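Local coordinates for protein elongation factor G (Thermus thermophilus, PDB 2DY1) that binds GTP and a magnesium ion and probably acts as a GTPase that serves as a translation elongation factor in protein synthesis, at residues I9-L14 against E96-A101; E90-L95 against A122-L127; P284-F289 against L303-G308. All coordinates share one frame; numbering follows the deposited sequence.

Contact 1 of 3, residues I9-L14 against E96-A101; sequences IRTVAL and EAADAA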
loop_
_atom_site.group_PDB
_atom_site.type_symbol
_atom_site.label_atom_id
_atom_site.label_comp_id
_atom_site.label_asym_id
_atom_site.label_seq_id
_atom_site.Cartn_x
_atom_site.Cartn_y
_atom_site.Cartn_z
ATOM N N ILE A 9 -0.309 21.650 20.194
ATOM C CA ILE A 9 -0.909 20.947 19.063
ATOM C C ILE A 9 -0.135 19.655 18.849
ATOM O O ILE A 9 1.074 19.617 19.056
ATOM C CB ILE A 9 -0.833 21.791 17.770
ATOM C CG1 ILE A 9 -1.620 23.091 17.970
ATOM C CG2 ILE A 9 -1.431 20.997 16.578
ATOM C CD1 ILE A 9 -1.543 24.021 16.798
ATOM N N ARG A 10 -0.841 18.582 18.485
ATOM C CA ARG A 10 -0.213 17.295 18.185
ATOM C C ARG A 10 -0.868 16.755 16.911
ATOM O O ARG A 10 -2.047 16.992 16.680
ATOM C CB ARG A 10 -0.471 16.251 19.277
ATOM C CG ARG A 10 -0.046 16.623 20.681
ATOM C CD ARG A 10 1.453 16.680 20.807
ATOM N NE ARG A 10 1.823 16.980 22.187
ATOM C CZ ARG A 10 2.092 18.197 22.640
ATOM N NH1 ARG A 10 2.023 19.235 21.821
ATOM N NH2 ARG A 10 2.478 18.361 23.901
ATOM N N THR A 11 -0.098 16.061 16.085
ATOM C CA THR A 11 -0.641 15.397 14.895
ATOM C C THR A 11 -0.307 13.923 15.146
ATOM O O THR A 11 0.865 13.551 15.271
ATOM C CB THR A 11 0.028 15.834 13.590
ATOM O OG1 THR A 11 0.065 17.270 13.534
ATOM C CG2 THR A 11 -0.803 15.337 12.400
ATOM N N VAL A 12 -1.331 13.077 15.131
ATOM C CA VAL A 12 -1.147 11.670 15.486
ATOM C C VAL A 12 -1.884 10.751 14.529
ATOM O O VAL A 12 -3.051 11.011 14.228
ATOM C CB VAL A 12 -1.710 11.433 16.929
ATOM C CG1 VAL A 12 -1.559 9.966 17.344
ATOM C CG2 VAL A 12 -0.992 12.355 17.940
ATOM N N ALA A 13 -1.213 9.693 14.053
ATOM C CA ALA A 13 -1.881 8.712 13.174
ATOM C C ALA A 13 -2.294 7.544 14.058
ATOM O O ALA A 13 -1.465 7.019 14.793
ATOM C CB ALA A 13 -0.938 8.207 12.108
ATOM N N LEU A 14 -3.560 7.146 13.965
ATOM C CA LEU A 14 -4.106 6.035 14.757
ATOM C C LEU A 14 -4.123 4.853 13.784
ATOM O O LEU A 14 -4.876 4.839 12.781
ATOM C CB LEU A 14 -5.516 6.402 15.225
ATOM C CG LEU A 14 -6.351 5.306 15.880
ATOM C CD1 LEU A 14 -5.617 4.703 17.077
ATOM C CD2 LEU A 14 -7.650 5.941 16.329
ATOM N N GLU A 96 2.905 9.234 7.316
ATOM C CA GLU A 96 3.748 10.304 6.745
ATOM C C GLU A 96 3.323 11.665 7.261
ATOM O O GLU A 96 4.156 12.556 7.499
ATOM C CB GLU A 96 3.568 10.384 5.236
ATOM C CG GLU A 96 4.444 9.579 4.387
ATOM C CD GLU A 96 4.437 10.144 2.980
ATOM O OE1 GLU A 96 5.075 9.559 2.112
ATOM O OE2 GLU A 96 3.792 11.198 2.754
ATOM N N ALA A 97 2.009 11.837 7.393
ATOM C CA ALA A 97 1.407 13.079 7.821
ATOM C C ALA A 97 1.477 13.397 9.293
ATOM O O ALA A 97 1.247 14.526 9.673
ATOM C CB ALA A 97 -0.075 13.094 7.395
ATOM N N ALA A 98 1.786 12.405 10.123
ATOM C CA ALA A 98 1.774 12.615 11.573
ATOM C C ALA A 98 3.159 12.685 12.179
ATOM O O ALA A 98 4.122 12.320 11.527
ATOM C CB ALA A 98 0.994 11.479 12.234
ATOM N N ASP A 99 3.220 13.131 13.433
ATOM C CA ASP A 99 4.488 13.211 14.139
ATOM C C ASP A 99 4.630 12.078 15.162
ATOM O O ASP A 99 5.662 11.976 15.845
ATOM C CB ASP A 99 4.634 14.571 14.844
ATOM C CG ASP A 99 4.606 15.736 13.872
ATOM O OD1 ASP A 99 4.977 15.543 12.698
ATOM O OD2 ASP A 99 4.214 16.853 14.298
ATOM N N ALA A 100 3.609 11.225 15.269
ATOM C CA ALA A 100 3.644 10.088 16.202
ATOM C C ALA A 100 2.553 9.120 15.788
ATOM O O ALA A 100 1.593 9.513 15.115
ATOM C CB ALA A 100 3.396 10.549 17.632
ATOM N N ALA A 101 2.713 7.858 16.190
ATOM C CA ALA A 101 1.722 6.839 15.877
ATOM C C ALA A 101 1.079 6.322 17.162
ATOM O O ALA A 101 1.774 6.026 18.126
ATOM C CB ALA A 101 2.386 5.686 15.156
HETATM O O HOH W 1 2.708 16.707 16.568
#
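Two backbone hydrogen bonds tie Thr11 and Ala13 to the segment 96-101, where the chain leaves helix 88-97 and enters strand 100-106. The amide of Ala13 reaches Ala100 O at 3.0 Å, nearly straight (169° at the hydrogen) and in the plane of that carbonyl. Just before Ala100 in the chain, Asp99 N meets Thr11 O at 3.0 Å, but here the donor stands above the carbonyl plane, 42° out of it. Two CA-H...O contacts fill in the pairing, among them Ala101 CA to Ala13 O at 3.4 Å.

Close packing of methyls adds to these bonds. Ala98 CB sits against the strand's backbone, 3.4 Å from Ala13 N, and also makes an apolar contact with Ala13 CB at 3.8 Å. Thr11 places CG2 anti to its backbone N, and this methyl rests 3.5 Å from Ala97 O; its OG1 bonds instead to Gly345 O.

On the polar side, a water accepts from Thr11 N and lies 2.7 Å from Asp99 OD2, to which it can donate. The Asp99 carboxylate also forms salt bridges with Arg278 and Arg304.

Ala13 and Ala101 form a parallel bridge between the neighbouring strands 9-16 and 100-106 of the central sheet, an arrangement characteristic of the P-loop GTPase fold, in which strand 9-16 leads into the GTP-binding loop.

Contact 2 of 3, residues E90-L95 against A122-L127; sequences EIRGAL and AERLGL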
loop_
_atom_site.group_PDB
_atom_site.type_symbol
_atom_site.label_atom_id
_atom_site.label_comp_id
_atom_site.label_asym_id
_atom_site.label_seq_id
_atom_site.Cartn_x
_atom_site.Cartn_y
_atom_site.Cartn_z
ATOM N N GLU A 90 -3.280 4.542 2.083
ATOM C CA GLU A 90 -3.805 5.436 3.100
ATOM C C GLU A 90 -3.092 5.298 4.431
ATOM O O GLU A 90 -2.870 6.285 5.123
ATOM C CB GLU A 90 -5.302 5.169 3.275
ATOM C CG GLU A 90 -6.149 5.769 2.166
ATOM C CD GLU A 90 -6.327 7.266 2.347
ATOM O OE1 GLU A 90 -5.409 8.041 2.002
ATOM O OE2 GLU A 90 -7.382 7.672 2.867
ATOM N N ILE A 91 -2.740 4.072 4.793
ATOM C CA ILE A 91 -2.041 3.855 6.047
ATOM C C ILE A 91 -0.691 4.564 6.030
ATOM O O ILE A 91 -0.358 5.295 6.980
ATOM C CB ILE A 91 -1.826 2.352 6.316
ATOM C CG1 ILE A 91 -3.192 1.670 6.487
ATOM C CG2 ILE A 91 -1.000 2.156 7.619
ATOM C CD1 ILE A 91 -3.129 0.133 6.564
ATOM N N ARG A 92 0.089 4.351 4.978
ATOM C CA ARG A 92 1.411 4.990 4.938
ATOM C C ARG A 92 1.285 6.500 4.811
ATOM O O ARG A 92 2.085 7.249 5.399
ATOM C CB ARG A 92 2.266 4.363 3.831
ATOM C CG ARG A 92 2.654 2.908 4.198
ATOM C CD ARG A 92 3.660 2.302 3.268
ATOM N NE ARG A 92 3.931 0.903 3.631
ATOM C CZ ARG A 92 4.971 0.215 3.170
ATOM N NH1 ARG A 92 5.823 0.800 2.342
ATOM N NH2 ARG A 92 5.154 -1.049 3.532
ATOM N N GLY A 93 0.267 6.951 4.088
ATOM C CA GLY A 93 0.041 8.385 3.962
ATOM C C GLY A 93 -0.282 9.019 5.313
ATOM O O GLY A 93 0.178 10.121 5.612
ATOM N N ALA A 94 -1.086 8.346 6.141
ATOM C CA ALA A 94 -1.446 8.880 7.458
ATOM C C ALA A 94 -0.213 8.961 8.349
ATOM O O ALA A 94 -0.037 9.939 9.064
ATOM C CB ALA A 94 -2.520 8.011 8.123
ATOM N N LEU A 95 0.643 7.943 8.289
ATOM C CA LEU A 95 1.848 7.953 9.110
ATOM C C LEU A 95 2.793 9.062 8.632
ATOM O O LEU A 95 3.405 9.757 9.448
ATOM C CB LEU A 95 2.520 6.564 9.088
ATOM C CG LEU A 95 1.747 5.535 9.940
ATOM C CD1 LEU A 95 2.167 4.129 9.574
ATOM C CD2 LEU A 95 1.955 5.820 11.434
ATOM N N ALA A 122 6.060 3.141 10.992
ATOM C CA ALA A 122 6.276 4.234 11.926
ATOM C C ALA A 122 7.750 4.309 12.311
ATOM O O ALA A 122 8.327 5.393 12.379
ATOM C CB ALA A 122 5.409 4.041 13.189
ATOM N N GLU A 123 8.344 3.147 12.575
ATOM C CA GLU A 123 9.755 3.077 12.956
ATOM C C GLU A 123 10.650 3.652 11.857
ATOM O O GLU A 123 11.545 4.466 12.144
ATOM C CB GLU A 123 10.124 1.618 13.263
ATOM C CG GLU A 123 11.307 1.446 14.207
ATOM C CD GLU A 123 11.302 0.087 14.894
ATOM O OE1 GLU A 123 11.350 -0.942 14.182
ATOM O OE2 GLU A 123 11.238 0.047 16.144
ATOM N N ARG A 124 10.401 3.265 10.605
ATOM C CA ARG A 124 11.206 3.751 9.484
ATOM C C ARG A 124 11.070 5.253 9.294
ATOM O O ARG A 124 11.994 5.904 8.824
ATOM C CB ARG A 124 10.850 3.014 8.184
ATOM C CG ARG A 124 11.200 1.523 8.202
ATOM C CD ARG A 124 11.355 0.959 6.791
ATOM N NE ARG A 124 10.136 1.081 5.994
ATOM C CZ ARG A 124 9.431 0.051 5.534
ATOM N NH1 ARG A 124 9.820 -1.189 5.789
ATOM N NH2 ARG A 124 8.335 0.261 4.813
ATOM N N LEU A 125 9.913 5.804 9.653
ATOM C CA LEU A 125 9.691 7.248 9.556
ATOM C C LEU A 125 10.290 7.974 10.753
ATOM O O LEU A 125 10.305 9.202 10.789
ATOM C CB LEU A 125 8.190 7.562 9.480
ATOM C CG LEU A 125 7.566 7.298 8.109
ATOM C CD1 LEU A 125 6.060 7.271 8.252
ATOM C CD2 LEU A 125 7.967 8.387 7.106
ATOM N N GLY A 126 10.767 7.210 11.735
ATOM C CA GLY A 126 11.365 7.802 12.922
ATOM C C GLY A 126 10.343 8.349 13.894
ATOM O O GLY A 126 10.628 9.260 14.676
ATOM N N LEU A 127 9.144 7.776 13.860
ATOM C CA LEU A 127 8.074 8.239 14.717
ATOM C C LEU A 127 7.930 7.614 16.085
ATOM O O LEU A 127 8.063 6.411 16.227
ATOM C CB LEU A 127 6.715 8.015 14.032
ATOM C CG LEU A 127 6.473 8.666 12.666
ATOM C CD1 LEU A 127 4.991 8.410 12.271
ATOM C CD2 LEU A 127 6.771 10.154 12.718
#
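Leu95 is the main bump of this contact, pushing from helix 88-97 into a hollow lined by Ala122, Leu125 and Leu127. Its CG lies anti to its own carbonyl carbon (chi1 -74°), and its CD2 methyl points to Ala122 CB and Leu127 CD1. The floor of the hollow is low at Ala122, whose CB lies 4.3 Å from Leu95 CD2. On its walls, Leu125 CD1 comes up against the base of the side chain, 3.7 Å from Leu95 CB, while Leu127 CD1 reaches Leu95 CD2 at 4.1 Å and the carbonyl oxygen Leu95 O at 3.5 Å. Val121 also touches Leu95, and Ala13 and Val15 of strand 9-16 meet it from the central sheet.

The hollow owes its shape to the helix end. Gly126, at positive phi, turns the chain in a Schellman motif, with Leu127 N bonded back to Ala122 O at 2.9 Å, and so Leu127 is brought back to Leu95 beside Leu125.

Farther out, two arginines meet: Arg124 NH2 lies over one face of the Arg92 guanidinium, 3.6 Å from Arg92 NH1, with the two planes 69° apart. Their like charges probably repel, but Arg92 NH1 also donates to Arg377 O.

Packing of neighbouring helices against one side of a largely parallel central sheet is characteristic of the alpha/beta P-loop GTPase domain.

Contact 3 of 3, residues P284-F289 against L303-G308; sequences PLAKVF and LRLYRG
Lys287 CB lies at the edge of the Tyr306 ring, 3.7 Å from Tyr306 CE2, while Arg304 CG covers one face, 3.5 Å above the ring plane and offset toward the rim. Tyr306 CD1 in turn lies over the centre of the Arg304 guanidinium. Arg304 NE bonds to Leu305 O, and its terminal nitrogens reach Ala97 and Asp99; Tyr306 OH hydrogen-bonds Glu96 O. The Phe289 ring presents its edge to Arg304 N, and Leu285 CB lies over one face of the guanidinium of Arg307, whose NE bonds to Pro283 O. An alanine in place of Tyr306 would probably leave Lys287 CB and the Arg304 guanidinium without their aromatic neighbour and Glu96 O without its hydroxyl partner.

In the backbone, Lys287 and Arg304 form an antiparallel hydrogen-bonded pair, with Arg304 N to Lys287 O at 2.9 Å. On the other face, Val288 CG2 meets Leu303 CD1 at 3.6 Å. At Leu285 the register slips by one: its O accepts from both Tyr306 N (2.8 Å) and Arg307 N (3.3 Å).

With Tyr306 and Arg307 both opposite Leu285, this is a classic beta bulge in an antiparallel hairpin, within domain 2 of elongation factor G, a beta domain.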
loop_
_atom_site.group_PDB
_atom_site.type_symbol
_atom_site.label_atom_id
_atom_site.label_comp_id
_atom_site.label_asym_id
_atom_site.label_seq_id
_atom_site.Cartn_x
_atom_site.Cartn_y
_atom_site.Cartn_z
ATOM N N PRO A 284 6.838 28.043 6.375
ATOM C CA PRO A 284 5.847 27.011 6.088
ATOM C C PRO A 284 6.423 25.839 5.289
ATOM O O PRO A 284 7.191 26.021 4.324
ATOM C CB PRO A 284 4.791 27.780 5.305
ATOM C CG PRO A 284 4.781 29.100 6.006
ATOM C CD PRO A 284 6.265 29.389 6.189
ATOM N N LEU A 285 6.078 24.624 5.715
ATOM C CA LEU A 285 6.496 23.394 5.040
ATOM C C LEU A 285 5.285 22.507 5.206
ATOM O O LEU A 285 4.804 22.327 6.321
ATOM C CB LEU A 285 7.702 22.740 5.712
ATOM C CG LEU A 285 8.072 21.354 5.147
ATOM C CD1 LEU A 285 8.460 21.449 3.661
ATOM C CD2 LEU A 285 9.204 20.762 5.972
ATOM N N ALA A 286 4.773 22.001 4.088
ATOM C CA ALA A 286 3.573 21.166 4.100
ATOM C C ALA A 286 3.630 20.111 3.005
ATOM O O ALA A 286 4.470 20.147 2.105
ATOM C CB ALA A 286 2.336 22.040 3.885
ATOM N N LYS A 287 2.701 19.171 3.071
ATOM C CA LYS A 287 2.658 18.125 2.067
ATOM C C LYS A 287 1.226 17.626 1.899
ATOM O O LYS A 287 0.480 17.565 2.873
ATOM C CB LYS A 287 3.556 16.963 2.504
ATOM C CG LYS A 287 3.602 15.822 1.530
ATOM C CD LYS A 287 4.716 14.833 1.893
ATOM C CE LYS A 287 4.755 13.689 0.912
ATOM N NZ LYS A 287 5.900 12.785 1.175
ATOM N N VAL A 288 0.846 17.291 0.666
ATOM C CA VAL A 288 -0.494 16.740 0.402
ATOM C C VAL A 288 -0.300 15.241 0.686
ATOM O O VAL A 288 0.391 14.554 -0.071
ATOM C CB VAL A 288 -0.883 16.929 -1.073
ATOM C CG1 VAL A 288 -2.208 16.234 -1.368
ATOM C CG2 VAL A 288 -1.015 18.428 -1.394
ATOM N N PHE A 289 -0.892 14.737 1.774
ATOM C CA PHE A 289 -0.695 13.326 2.114
ATOM C C PHE A 289 -1.773 12.417 1.570
ATOM O O PHE A 289 -1.601 11.211 1.536
ATOM C CB PHE A 289 -0.526 13.131 3.636
ATOM C CG PHE A 289 -1.770 13.361 4.436
ATOM C CD1 PHE A 289 -2.599 12.285 4.789
ATOM C CD2 PHE A 289 -2.090 14.644 4.887
ATOM C CE1 PHE A 289 -3.746 12.510 5.603
ATOM C CE2 PHE A 289 -3.207 14.875 5.679
ATOM C CZ PHE A 289 -4.038 13.806 6.041
ATOM N N LEU A 303 -3.820 18.441 3.422
ATOM C CA LEU A 303 -2.476 18.934 3.658
ATOM C C LEU A 303 -2.070 18.906 5.097
ATOM O O LEU A 303 -2.817 19.342 5.954
ATOM C CB LEU A 303 -2.388 20.398 3.215
ATOM C CG LEU A 303 -2.120 20.826 1.781
ATOM C CD1 LEU A 303 -3.152 20.224 0.850
ATOM C CD2 LEU A 303 -2.167 22.363 1.726
ATOM N N ARG A 304 -0.871 18.401 5.356
ATOM C CA ARG A 304 -0.325 18.459 6.709
ATOM C C ARG A 304 0.626 19.654 6.706
ATOM O O ARG A 304 1.493 19.752 5.831
ATOM C CB ARG A 304 0.477 17.207 7.048
ATOM C CG ARG A 304 1.443 17.420 8.251
ATOM C CD ARG A 304 0.705 17.686 9.564
ATOM N NE ARG A 304 1.608 18.319 10.533
ATOM C CZ ARG A 304 2.498 17.690 11.293
ATOM N NH1 ARG A 304 2.634 16.365 11.249
ATOM N NH2 ARG A 304 3.306 18.418 12.069
ATOM N N LEU A 305 0.449 20.555 7.667
ATOM C CA LEU A 305 1.345 21.708 7.808
ATOM C C LEU A 305 2.352 21.268 8.867
ATOM O O LEU A 305 2.021 21.149 10.049
ATOM C CB LEU A 305 0.558 22.939 8.276
ATOM C CG LEU A 305 1.351 24.249 8.438
ATOM C CD1 LEU A 305 2.000 24.635 7.113
ATOM C CD2 LEU A 305 0.407 25.347 8.907
ATOM N N TYR A 306 3.576 21.014 8.432
ATOM C CA TYR A 306 4.618 20.540 9.336
ATOM C C TYR A 306 5.269 21.631 10.127
ATOM O O TYR A 306 5.688 21.424 11.266
ATOM C CB TYR A 306 5.724 19.819 8.551
ATOM C CG TYR A 306 5.319 18.510 7.883
ATOM C CD1 TYR A 306 5.024 17.382 8.644
ATOM C CD2 TYR A 306 5.281 18.397 6.490
ATOM C CE1 TYR A 306 4.714 16.156 8.044
ATOM C CE2 TYR A 306 4.961 17.164 5.869
ATOM C CZ TYR A 306 4.685 16.056 6.659
ATOM O OH TYR A 306 4.405 14.848 6.044
ATOM N N ARG A 307 5.353 22.803 9.515
ATOM C CA ARG A 307 6.048 23.912 10.152
ATOM C C ARG A 307 5.456 25.172 9.620
ATOM O O ARG A 307 4.963 25.186 8.504
ATOM C CB ARG A 307 7.532 23.863 9.758
ATOM C CG ARG A 307 8.467 24.806 10.540
ATOM C CD ARG A 307 9.913 24.566 10.103
ATOM N NE ARG A 307 10.117 24.879 8.690
ATOM C CZ ARG A 307 11.091 24.374 7.946
ATOM N NH1 ARG A 307 11.961 23.522 8.476
ATOM N NH2 ARG A 307 11.192 24.721 6.672
ATOM N N GLY A 308 5.502 26.218 10.435
ATOM C CA GLY A 308 4.999 27.505 10.002
ATOM C C GLY A 308 3.571 27.786 10.382
ATOM O O GLY A 308 2.901 26.978 11.014
HETATM O O HOH W 2 9.875 25.508 4.330
#

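How the contacts relate
Contacts 1 and 2 share helix 88-97 and belong to the GTP-binding domain, their centres about 9 Å apart; contact 3 lies in domain 2. Contacts 1 and 3 are buried and rest largely on backbone hydrogen bonds, with parallel strand pairing in the first and antiparallel pairing within a hairpin in the second. Contact 2 is only partly buried: it relies on leucine packing, with arginines toward its exposed side. Leu95 CD2 against Ala101 CB joins contact 2 to contact 1. Across the domain boundary the chemistry turns polar, as side chains of the hairpin bond backbone carbonyls of Glu96 and Ala97, although Phe289 also packs on Ala97 and on Gly93 of contact 2.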